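Local coordinates for macro domain-containing protein (Thermosipho africanus, PDB 7OMU) that is of unknown function but joins a DarT-family domain to a macro domain in one chain, with adenosine-5-diphosphoribose bound in the macro-domain half, at residues 24-29 and 85-90; 109-114 and 184-189; 334-339 and 370-375; 341-346 and 379-384. The protein carries 1 engineered substitution. One frame throughout, in Å; residues are numbered along the deposited sequence.

Contact 1: residues 24-29 and 85-90; sequences RELYYI and LYFQPR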
# COMPACT_ATOMS: atom_id res chain seq x y z
N ARG A 24 10.25 0.42 17.55
CA ARG A 24 10.24 -0.76 16.64
C ARG A 24 9.41 -1.91 17.25
O ARG A 24 9.50 -2.15 18.47
CB ARG A 24 11.63 -1.28 16.28
CG ARG A 24 11.56 -2.39 15.24
CD ARG A 24 12.86 -3.08 14.94
NE ARG A 24 13.44 -3.66 16.14
CZ ARG A 24 14.74 -3.91 16.29
NH1 ARG A 24 15.59 -3.62 15.32
NH2 ARG A 24 15.19 -4.42 17.42
N GLU A 25 8.62 -2.57 16.39
CA GLU A 25 7.96 -3.88 16.61
C GLU A 25 8.26 -4.79 15.41
O GLU A 25 8.62 -4.26 14.36
CB GLU A 25 6.45 -3.69 16.70
CG GLU A 25 5.96 -3.20 18.05
CD GLU A 25 4.48 -2.83 18.08
OE1 GLU A 25 3.97 -2.39 17.02
OE2 GLU A 25 3.85 -2.98 19.16
N LEU A 26 8.10 -6.10 15.58
CA LEU A 26 8.07 -7.08 14.46
C LEU A 26 6.62 -7.57 14.30
O LEU A 26 5.84 -7.42 15.25
CB LEU A 26 9.05 -8.22 14.75
CG LEU A 26 10.52 -7.84 14.73
CD1 LEU A 26 11.36 -8.89 15.43
CD2 LEU A 26 11.03 -7.65 13.31
N TYR A 27 6.28 -8.12 13.14
CA TYR A 27 4.88 -8.32 12.69
C TYR A 27 4.71 -9.70 12.06
O TYR A 27 5.49 -10.06 11.16
CB TYR A 27 4.51 -7.21 11.70
CG TYR A 27 4.70 -5.81 12.24
CD1 TYR A 27 3.73 -5.22 13.04
CD2 TYR A 27 5.85 -5.09 11.98
CE1 TYR A 27 3.90 -3.95 13.56
CE2 TYR A 27 6.03 -3.81 12.48
CZ TYR A 27 5.06 -3.24 13.27
OH TYR A 27 5.24 -1.98 13.78
N TYR A 28 3.71 -10.45 12.53
CA TYR A 28 3.29 -11.76 11.98
C TYR A 28 1.87 -11.62 11.43
O TYR A 28 0.95 -11.31 12.22
CB TYR A 28 3.39 -12.84 13.05
CG TYR A 28 2.96 -14.22 12.61
CD1 TYR A 28 3.80 -15.03 11.87
CD2 TYR A 28 1.71 -14.72 12.95
CE1 TYR A 28 3.42 -16.31 11.48
CE2 TYR A 28 1.31 -15.99 12.56
CZ TYR A 28 2.16 -16.79 11.82
OH TYR A 28 1.75 -18.03 11.45
N ILE A 29 1.70 -11.82 10.12
CA ILE A 29 0.38 -11.81 9.42
C ILE A 29 -0.28 -13.17 9.65
O ILE A 29 0.42 -14.18 9.48
CB ILE A 29 0.56 -11.53 7.92
CG1 ILE A 29 1.25 -10.18 7.67
CG2 ILE A 29 -0.76 -11.62 7.19
CD1 ILE A 29 1.84 -10.05 6.29
N LEU A 85 8.70 -13.31 11.05
CA LEU A 85 8.32 -11.99 11.63
C LEU A 85 8.85 -10.89 10.71
O LEU A 85 10.07 -10.65 10.73
CB LEU A 85 8.91 -11.87 13.03
CG LEU A 85 8.55 -13.00 14.00
CD1 LEU A 85 9.10 -12.72 15.39
CD2 LEU A 85 7.05 -13.22 14.06
N TYR A 86 7.97 -10.25 9.94
CA TYR A 86 8.33 -9.17 8.97
C TYR A 86 8.69 -7.89 9.73
O TYR A 86 8.07 -7.62 10.77
CB TYR A 86 7.16 -8.87 8.02
CG TYR A 86 6.77 -9.98 7.08
CD1 TYR A 86 7.57 -10.31 6.00
CD2 TYR A 86 5.59 -10.67 7.24
CE1 TYR A 86 7.21 -11.31 5.11
CE2 TYR A 86 5.21 -11.67 6.36
CZ TYR A 86 6.03 -12.00 5.29
OH TYR A 86 5.65 -12.99 4.44
N PHE A 87 9.63 -7.11 9.20
CA PHE A 87 9.93 -5.72 9.65
C PHE A 87 8.86 -4.78 9.11
O PHE A 87 8.55 -3.76 9.77
CB PHE A 87 11.31 -5.27 9.18
CG PHE A 87 12.44 -6.05 9.79
CD1 PHE A 87 12.89 -5.75 11.06
CD2 PHE A 87 13.04 -7.09 9.10
CE1 PHE A 87 13.92 -6.48 11.63
CE2 PHE A 87 14.06 -7.82 9.67
CZ PHE A 87 14.51 -7.51 10.94
N GLN A 88 8.35 -5.10 7.92
CA GLN A 88 7.28 -4.35 7.22
C GLN A 88 6.19 -5.33 6.80
O GLN A 88 6.38 -6.10 5.86
CB GLN A 88 7.87 -3.63 6.00
CG GLN A 88 6.81 -2.98 5.12
CD GLN A 88 6.03 -1.94 5.87
OE1 GLN A 88 4.99 -2.22 6.47
NE2 GLN A 88 6.56 -0.73 5.87
N PRO A 89 5.02 -5.35 7.48
CA PRO A 89 3.91 -6.22 7.10
C PRO A 89 3.08 -5.70 5.92
O PRO A 89 2.45 -6.52 5.26
CB PRO A 89 3.05 -6.27 8.37
CG PRO A 89 3.29 -4.92 9.02
CD PRO A 89 4.72 -4.56 8.69
N ARG A 90 3.07 -4.38 5.69
CA ARG A 90 2.37 -3.74 4.54
C ARG A 90 3.22 -3.97 3.29
O ARG A 90 3.88 -3.01 2.83
CB ARG A 90 2.15 -2.25 4.83
CG ARG A 90 1.22 -1.55 3.86
CD ARG A 90 1.07 -0.08 4.24
NE ARG A 90 0.27 0.68 3.29
CZ ARG A 90 0.71 1.12 2.10
NH1 ARG A 90 1.94 0.85 1.69
NH2 ARG A 90 -0.10 1.82 1.32

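Contact 2: residues 109-114 and 184-189; sequences IVAVKW and AIYVSD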
# COMPACT_ATOMS: atom_id res chain seq x y z
N ILE A 109 -2.62 -8.65 12.05
CA ILE A 109 -1.13 -8.54 12.14
C ILE A 109 -0.77 -8.55 13.63
O ILE A 109 -1.22 -7.65 14.36
CB ILE A 109 -0.62 -7.30 11.39
CG1 ILE A 109 -0.91 -7.44 9.89
CG2 ILE A 109 0.85 -7.06 11.65
CD1 ILE A 109 -1.18 -6.13 9.19
N VAL A 110 -0.06 -9.59 14.07
CA VAL A 110 0.35 -9.79 15.49
C VAL A 110 1.70 -9.10 15.67
O VAL A 110 2.64 -9.48 14.96
CB VAL A 110 0.40 -11.28 15.87
CG1 VAL A 110 0.86 -11.48 17.31
CG2 VAL A 110 -0.93 -11.96 15.62
N ALA A 111 1.76 -8.10 16.55
CA ALA A 111 2.98 -7.34 16.87
C ALA A 111 3.81 -8.12 17.89
O ALA A 111 3.23 -8.60 18.89
CB ALA A 111 2.61 -5.97 17.38
N VAL A 112 5.11 -8.24 17.64
CA VAL A 112 6.10 -8.91 18.52
C VAL A 112 7.14 -7.85 18.92
O VAL A 112 7.54 -7.09 18.03
CB VAL A 112 6.73 -10.11 17.80
CG1 VAL A 112 7.83 -10.77 18.62
CG2 VAL A 112 5.68 -11.13 17.39
N LYS A 113 7.54 -7.80 20.19
CA LYS A 113 8.43 -6.75 20.74
C LYS A 113 9.81 -6.83 20.09
O LYS A 113 10.25 -7.95 19.80
CB LYS A 113 8.55 -6.87 22.27
CG LYS A 113 7.43 -6.22 23.06
CD LYS A 113 7.74 -6.07 24.55
CE LYS A 113 7.62 -7.37 25.32
NZ LYS A 113 6.21 -7.82 25.43
N TRP A 114 10.46 -5.67 19.89
CA TRP A 114 11.88 -5.52 19.47
C TRP A 114 12.74 -6.54 20.23
O TRP A 114 13.68 -7.10 19.65
CB TRP A 114 12.37 -4.08 19.70
CG TRP A 114 12.74 -3.73 21.12
CD1 TRP A 114 13.93 -4.00 21.74
CD2 TRP A 114 11.95 -3.02 22.10
NE1 TRP A 114 13.93 -3.53 23.03
CE2 TRP A 114 12.72 -2.92 23.28
CE3 TRP A 114 10.66 -2.47 22.10
CZ2 TRP A 114 12.25 -2.29 24.43
CZ3 TRP A 114 10.19 -1.85 23.24
CH2 TRP A 114 10.98 -1.77 24.39
N ALA A 184 0.83 -6.36 20.80
CA ALA A 184 -0.54 -5.95 20.41
C ALA A 184 -0.96 -6.73 19.17
O ALA A 184 -0.12 -7.47 18.62
CB ALA A 184 -0.57 -4.47 20.15
N ILE A 185 -2.21 -6.58 18.76
CA ILE A 185 -2.75 -7.15 17.50
C ILE A 185 -3.39 -6.01 16.71
O ILE A 185 -4.28 -5.34 17.26
CB ILE A 185 -3.73 -8.31 17.79
CG1 ILE A 185 -3.02 -9.47 18.50
CG2 ILE A 185 -4.43 -8.77 16.52
CD1 ILE A 185 -3.75 -9.95 19.72
N TYR A 186 -2.91 -5.80 15.48
CA TYR A 186 -3.42 -4.76 14.55
C TYR A 186 -4.52 -5.39 13.70
O TYR A 186 -4.43 -6.59 13.36
CB TYR A 186 -2.27 -4.17 13.73
CG TYR A 186 -1.31 -3.34 14.55
CD1 TYR A 186 -1.61 -2.03 14.89
CD2 TYR A 186 -0.12 -3.87 15.01
CE1 TYR A 186 -0.75 -1.26 15.65
CE2 TYR A 186 0.75 -3.11 15.78
CZ TYR A 186 0.44 -1.80 16.09
OH TYR A 186 1.30 -1.07 16.84
N VAL A 187 -5.53 -4.59 13.38
CA VAL A 187 -6.85 -5.04 12.85
C VAL A 187 -7.41 -3.93 11.96
O VAL A 187 -7.08 -2.76 12.21
CB VAL A 187 -7.78 -5.38 14.03
CG1 VAL A 187 -9.23 -5.44 13.62
CG2 VAL A 187 -7.37 -6.69 14.70
N SER A 188 -8.22 -4.28 10.96
CA SER A 188 -8.64 -3.39 9.85
C SER A 188 -9.60 -2.28 10.30
O SER A 188 -9.47 -1.16 9.76
CB SER A 188 -9.23 -4.19 8.72
OG SER A 188 -10.29 -5.02 9.18
N ASP A 189 -10.55 -2.56 11.21
CA ASP A 189 -11.57 -1.55 11.63
C ASP A 189 -12.08 -1.82 13.05
O ASP A 189 -11.79 -2.88 13.61
CB ASP A 189 -12.73 -1.49 10.64
CG ASP A 189 -13.58 -2.75 10.58
OD1 ASP A 189 -14.24 -3.05 11.59
OD2 ASP A 189 -13.56 -3.42 9.53

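Contact 3: residues 334-339 and 370-375; sequences SGLRWI and PLMCRY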
# COMPACT_ATOMS: atom_id res chain seq x y z
N SER A 334 -10.10 23.67 -17.36
CA SER A 334 -10.11 23.02 -18.70
C SER A 334 -10.10 21.50 -18.55
O SER A 334 -11.03 20.85 -19.06
CB SER A 334 -8.95 23.49 -19.53
OG SER A 334 -8.93 22.79 -20.77
N GLY A 335 -9.08 20.96 -17.89
CA GLY A 335 -8.89 19.51 -17.68
C GLY A 335 -10.07 18.87 -16.98
O GLY A 335 -10.46 17.76 -17.37
N LEU A 336 -10.64 19.55 -15.98
CA LEU A 336 -11.80 19.04 -15.20
C LEU A 336 -13.02 18.96 -16.11
O LEU A 336 -13.71 17.93 -16.08
CB LEU A 336 -12.05 19.96 -13.99
CG LEU A 336 -10.99 19.88 -12.89
CD1 LEU A 336 -11.11 21.05 -11.93
CD2 LEU A 336 -11.09 18.56 -12.14
N ARG A 337 -13.27 20.00 -16.92
CA ARG A 337 -14.33 20.02 -17.95
C ARG A 337 -14.13 18.82 -18.88
O ARG A 337 -15.11 18.10 -19.14
CB ARG A 337 -14.31 21.33 -18.74
CG ARG A 337 -15.30 21.39 -19.90
CD ARG A 337 -15.53 22.80 -20.42
NE ARG A 337 -16.02 23.70 -19.38
CZ ARG A 337 -17.28 23.79 -18.96
NH1 ARG A 337 -18.22 23.01 -19.47
NH2 ARG A 337 -17.59 24.66 -18.01
N TRP A 338 -12.90 18.61 -19.35
CA TRP A 338 -12.53 17.48 -20.24
C TRP A 338 -13.03 16.18 -19.61
O TRP A 338 -13.72 15.42 -20.32
CB TRP A 338 -11.02 17.42 -20.51
CG TRP A 338 -10.66 16.39 -21.53
CD1 TRP A 338 -10.48 16.58 -22.87
CD2 TRP A 338 -10.45 14.98 -21.30
NE1 TRP A 338 -10.18 15.40 -23.49
CE2 TRP A 338 -10.15 14.40 -22.55
CE3 TRP A 338 -10.49 14.15 -20.17
CZ2 TRP A 338 -9.90 13.04 -22.70
CZ3 TRP A 338 -10.24 12.81 -20.32
CH2 TRP A 338 -9.95 12.26 -21.57
N ILE A 339 -12.71 15.95 -18.33
CA ILE A 339 -13.09 14.72 -17.58
C ILE A 339 -14.62 14.58 -17.62
O ILE A 339 -15.10 13.51 -18.05
CB ILE A 339 -12.53 14.76 -16.14
CG1 ILE A 339 -11.01 14.63 -16.15
CG2 ILE A 339 -13.20 13.71 -15.26
CD1 ILE A 339 -10.37 14.80 -14.80
N PRO A 370 -12.70 23.48 -4.01
CA PRO A 370 -14.02 23.78 -4.55
C PRO A 370 -14.08 23.54 -6.06
O PRO A 370 -14.97 22.86 -6.51
CB PRO A 370 -14.21 25.26 -4.18
CG PRO A 370 -13.38 25.44 -2.93
CD PRO A 370 -12.16 24.58 -3.19
N LEU A 371 -13.11 24.08 -6.81
CA LEU A 371 -13.04 23.96 -8.29
C LEU A 371 -13.17 22.48 -8.69
O LEU A 371 -14.04 22.18 -9.53
CB LEU A 371 -11.73 24.56 -8.79
CG LEU A 371 -11.49 24.47 -10.30
CD1 LEU A 371 -12.67 25.04 -11.08
CD2 LEU A 371 -10.19 25.18 -10.67
N MET A 372 -12.34 21.61 -8.11
CA MET A 372 -12.31 20.16 -8.42
C MET A 372 -13.67 19.54 -8.09
O MET A 372 -14.19 18.78 -8.92
CB MET A 372 -11.24 19.44 -7.60
CG MET A 372 -9.82 19.71 -8.06
SD MET A 372 -8.63 18.84 -7.00
CE MET A 372 -8.76 17.19 -7.67
N CYS A 373 -14.22 19.84 -6.91
CA CYS A 373 -15.50 19.28 -6.41
C CYS A 373 -16.64 19.72 -7.34
O CYS A 373 -17.39 18.84 -7.80
CB CYS A 373 -15.78 19.70 -4.97
SG CYS A 373 -14.71 18.86 -3.77
N ARG A 374 -16.73 21.03 -7.62
CA ARG A 374 -17.71 21.65 -8.55
C ARG A 374 -17.90 20.75 -9.78
O ARG A 374 -19.05 20.52 -10.15
CB ARG A 374 -17.23 23.02 -9.02
CG ARG A 374 -17.58 24.18 -8.10
CD ARG A 374 -17.08 25.50 -8.68
NE ARG A 374 -17.47 25.64 -10.08
CZ ARG A 374 -16.75 26.25 -11.03
NH1 ARG A 374 -15.58 26.81 -10.76
NH2 ARG A 374 -17.21 26.30 -12.27
N TYR A 375 -16.80 20.30 -10.38
CA TYR A 375 -16.80 19.56 -11.67
C TYR A 375 -17.00 18.06 -11.43
O TYR A 375 -17.86 17.46 -12.10
CB TYR A 375 -15.52 19.84 -12.45
CG TYR A 375 -15.56 21.14 -13.22
CD1 TYR A 375 -16.13 21.21 -14.48
CD2 TYR A 375 -15.05 22.30 -12.67
CE1 TYR A 375 -16.18 22.40 -15.19
CE2 TYR A 375 -15.10 23.50 -13.36
CZ TYR A 375 -15.67 23.55 -14.63
OH TYR A 375 -15.70 24.73 -15.31

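Contact 4: residues 341-346 and 379-384; sequences ENYKKE and LEIPVQ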
# COMPACT_ATOMS: atom_id res chain seq x y z
N GLU A 341 -16.81 15.81 -19.63
CA GLU A 341 -17.32 15.64 -21.02
C GLU A 341 -16.99 14.24 -21.56
O GLU A 341 -17.77 13.74 -22.40
CB GLU A 341 -16.76 16.74 -21.92
CG GLU A 341 -17.34 18.11 -21.62
CD GLU A 341 -16.70 19.29 -22.34
OE1 GLU A 341 -15.55 19.16 -22.80
OE2 GLU A 341 -17.37 20.36 -22.43
N ASN A 342 -15.91 13.61 -21.11
CA ASN A 342 -15.28 12.47 -21.83
C ASN A 342 -15.26 11.17 -21.01
O ASN A 342 -14.88 10.13 -21.59
CB ASN A 342 -13.86 12.83 -22.28
CG ASN A 342 -13.85 13.93 -23.32
OD1 ASN A 342 -14.39 13.75 -24.42
ND2 ASN A 342 -13.26 15.06 -23.00
N TYR A 343 -15.64 11.18 -19.73
CA TYR A 343 -15.57 9.97 -18.87
C TYR A 343 -16.54 8.91 -19.40
O TYR A 343 -16.21 7.71 -19.36
CB TYR A 343 -15.79 10.31 -17.39
CG TYR A 343 -17.22 10.47 -16.95
CD1 TYR A 343 -17.87 11.68 -17.05
CD2 TYR A 343 -17.91 9.41 -16.37
CE1 TYR A 343 -19.18 11.84 -16.63
CE2 TYR A 343 -19.21 9.55 -15.93
CZ TYR A 343 -19.85 10.77 -16.06
OH TYR A 343 -21.14 10.92 -15.64
N LYS A 344 -17.68 9.34 -19.93
CA LYS A 344 -18.68 8.47 -20.61
C LYS A 344 -18.05 7.85 -21.87
O LYS A 344 -17.85 6.62 -21.88
CB LYS A 344 -19.95 9.26 -20.93
CG LYS A 344 -20.73 9.78 -19.73
CD LYS A 344 -21.55 8.72 -19.02
CE LYS A 344 -22.75 9.29 -18.29
NZ LYS A 344 -23.43 8.27 -17.46
N LYS A 345 -17.75 8.68 -22.88
CA LYS A 345 -17.10 8.28 -24.16
C LYS A 345 -16.02 7.21 -23.92
O LYS A 345 -16.10 6.15 -24.54
CB LYS A 345 -16.38 9.45 -24.82
CG LYS A 345 -17.25 10.53 -25.46
CD LYS A 345 -16.42 11.48 -26.31
CE LYS A 345 -16.82 12.94 -26.20
NZ LYS A 345 -17.99 13.24 -27.07
N GLU A 346 -15.05 7.53 -23.06
CA GLU A 346 -13.74 6.83 -22.95
C GLU A 346 -13.84 5.58 -22.07
O GLU A 346 -12.89 4.78 -22.08
CB GLU A 346 -12.68 7.79 -22.40
CG GLU A 346 -12.37 8.95 -23.32
CD GLU A 346 -11.31 8.69 -24.39
OE1 GLU A 346 -10.79 7.56 -24.48
OE2 GLU A 346 -11.00 9.65 -25.13
N LEU A 379 -19.82 13.82 -12.07
CA LEU A 379 -19.50 12.42 -12.51
C LEU A 379 -20.48 11.43 -11.86
O LEU A 379 -20.66 11.52 -10.64
CB LEU A 379 -18.06 12.06 -12.13
CG LEU A 379 -17.03 12.27 -13.23
CD1 LEU A 379 -17.08 13.69 -13.77
CD2 LEU A 379 -15.63 11.93 -12.74
N GLU A 380 -21.05 10.53 -12.66
CA GLU A 380 -21.99 9.46 -12.22
C GLU A 380 -21.21 8.16 -11.98
O GLU A 380 -21.79 7.07 -12.20
CB GLU A 380 -23.08 9.23 -13.27
CG GLU A 380 -23.85 10.47 -13.68
CD GLU A 380 -24.99 10.18 -14.64
OE1 GLU A 380 -25.83 9.31 -14.31
OE2 GLU A 380 -25.05 10.81 -15.72
N ILE A 381 -19.95 8.26 -11.54
CA ILE A 381 -19.06 7.11 -11.21
C ILE A 381 -18.36 7.40 -9.89
O ILE A 381 -18.30 8.55 -9.47
CB ILE A 381 -18.03 6.88 -12.34
CG1 ILE A 381 -17.27 8.16 -12.70
CG2 ILE A 381 -18.70 6.27 -13.56
CD1 ILE A 381 -16.02 7.93 -13.50
N PRO A 382 -17.82 6.38 -9.18
CA PRO A 382 -17.02 6.61 -7.98
C PRO A 382 -15.84 7.55 -8.29
O PRO A 382 -15.18 7.35 -9.29
CB PRO A 382 -16.52 5.22 -7.58
CG PRO A 382 -17.52 4.27 -8.21
CD PRO A 382 -17.95 4.95 -9.49
N VAL A 383 -15.62 8.55 -7.44
CA VAL A 383 -14.52 9.55 -7.59
C VAL A 383 -13.89 9.79 -6.22
O VAL A 383 -14.63 10.10 -5.26
CB VAL A 383 -15.04 10.88 -8.19
CG1 VAL A 383 -13.94 11.93 -8.22
CG2 VAL A 383 -15.62 10.68 -9.57
N GLN A 384 -12.57 9.65 -6.13
CA GLN A 384 -11.78 9.93 -4.91
C GLN A 384 -10.82 11.09 -5.20
O GLN A 384 -9.88 10.90 -5.99
CB GLN A 384 -11.05 8.67 -4.46
CG GLN A 384 -11.98 7.54 -4.09
CD GLN A 384 -11.25 6.35 -3.53
OE1 GLN A 384 -10.08 6.13 -3.80
NE2 GLN A 384 -11.96 5.56 -2.74

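Contact 1: residues 24-29 and 85-90
Y27 and Y86 form a single antiparallel bridge, a hydrogen-bonded pair, buried in the DarT-family part of the chain. The bridge joins strand 25-31 to the end of strand 82-86. Y27 N binds Y86 O at 3.0 Å. Y86 N returns a bond to Y27 O at 2.8 Å. L85 CA also approaches Y27 O, at 3.5 Å, as a CA-H...O contact. The two strands belong to different sheets of this domain, one mixed and one antiparallel, and each is an outermost strand of its own. The bridge therefore ties two sheet edges together. Beyond it the chain turns and brings P89 back over the Y27 ring. P89 CG lies over one face in a CH-pi contact, 4.1 Å from the ring centroid. With Y27 CG beside the backbone N that binds Y86 O (chi1 -56°), the ring lies next to that carbonyl, and Y86 O and F87 O sit at its edge, near its plane. L26 and F87 lie side by side and point the same way, with L26 CD2 3.5 Å from F87 CD1. Further along, I29 CD1 meets Y86 CE2 at 3.7 Å. Y28 CB packs on L85 CD2, while Y28 OH is hydrogen-bonded to K58 NZ.

Contact 2: residues 109-114 and 184-189
I109 and Y186 exchange two backbone hydrogen bonds as an antiparallel hydrogen-bonded pair. Y186 N to I109 O is 2.7 Å, and I109 N to Y186 O is 3.0 Å. One residue along, V110 and I185 form a non-hydrogen-bonded pair. A111 N then bonds to A184 O at 2.9 Å. The strand axes approach to 4.7 Å, with 149° between their directions.

The Y186 side chain packs on the face it shares with I109 and A111. With CG anti to the carbonyl carbon (chi1 -69°), the ring turns an edge to strand 107-113. A111 CB is near the ring plane there, 3.8 Å from Y186 CE2. I109 O lies at the same ring's edge. On the other face V110 CG2 meets I185 CG1 at 4.3 Å.

Residues further out fix the tyrosine. Y186 OH is hydrogen-bonded to E25 OE1, and the ring stacks with F213. I109 also packs on F213 and F214.

In the mixed sheet, strand 107-113 lies between strands 25-31 and 182-187, and strand 207-209 follows on the far side of 182-187. Helix 190-200 packs against the I185 side, where I185 and V187 both touch L196. D189 is the N-cap of that helix, its OD1 bonded to V192 N.

Contact 3: residues 334-339 and 370-375
Y375 OH has two polar partners, R337 NH2 across the contact and OE2 of E333, the residue before S334 in helix 329-346. The bond from R337 NH2 is weak, 3.3 Å long and bent to 123° at the hydrogen. E333 is the stronger partner of this hydroxyl. The R337 chain bends at chi3 on its way to the ring. R337 NH2 lies in the plane of the Y375 ring, at its edge. The guanidinium stands almost upright to that ring, 89° between the planes, and Y375 CE1 comes over a guanidinium face near its rim. On its own helix, R374 lays a guanidinium face over Y375 CE2. R337 NH2 and R374 NH2 are 6.0 Å apart. E333, which also makes a long, weak ion pair with R374, may ease the repulsion between these like charges.

Away from these polar groups the contact is apolar. L336 points at the other helix. Its CB rests on Y375 CG at 3.8 Å. Its CD1 reaches L371 CG, also at 3.8 Å, and M372 CA. The axes of the two segments run nearly parallel, 19° apart, with a closest approach of 9.8 Å.

The M372 side chain is about 9 Å from the bound adenosine-5-diphosphoribose; the contact itself is helix-to-helix packing. Helices 329-346 and 365-376 belong to successive beta-alpha-beta crossovers, as expected for the alpha/beta/alpha fold of a macro domain.

Contact 4: residues 341-346 and 379-384
The Y343 ring packs closely on L379, whereas K344 and E380 meet loosely at the exposed side. L379 CG lies over the centre of one ring face in a CH-pi contact, 4.0 Å from the centroid and 10° off the normal. K344 CG covers the opposite face, toward the rim. I381 adds its CD1, 3.7 Å from Y343 CD2. The Y343 side chain runs opposite in direction to each of L379 and I381. Y343 CG takes the crowded position between its backbone N and carbonyl carbon (chi1 82°), which sets it 4.1 Å from L379 CG. The Y343 hydroxyl receives a hydrogen bond from E380 N at 3.0 Å, close to straight at 157°. This bond fixes the far end of the ring to the loop backbone. The E380 side chain crosses Y343 at about a right angle here.

The loop connects helix 365-376 to strand 383-386, a parallel neighbour of strand 351-354 in the macro-domain sheet. It thus forms the last part of a beta-alpha-beta crossover, and Y343 joins it to the C-terminal part of helix 329-346. L379 also packs on I339 and V340 of that helix, and its O is hydrogen-bonded to N226 ND2.

At the surface, the K344 chain bends at chi2 and its end swings toward the loop. K344 NZ makes a weak salt bridge with E380 OE2 at 3.5 Å.

Contacts 1 and 2 are buried in the DarT-family domain. Both reach the same mixed sheet, contact 1 through strand 25-31 alone. Strands 25-31 and 107-113 are neighbours in it, with L26 O 2.6 Å from V112 N as a probable hydrogen bond. Contacts 3 and 4 lie in the macro-domain half, on the other side of the chain's centre, about 39 to 41 Å away between centres. Both use helix 329-346, and they touch where I339 packs on L379. Contact 2 is mainly backbone pairing; contact 1 adds broad side-chain packing to one bridge. Side chains carry contacts 3 and 4, each with a tyrosine at its middle. Contact 3 is mostly buried, with an exposed arginine beside its tyrosine. Contact 4 is only partly buried and adds a surface ion pair.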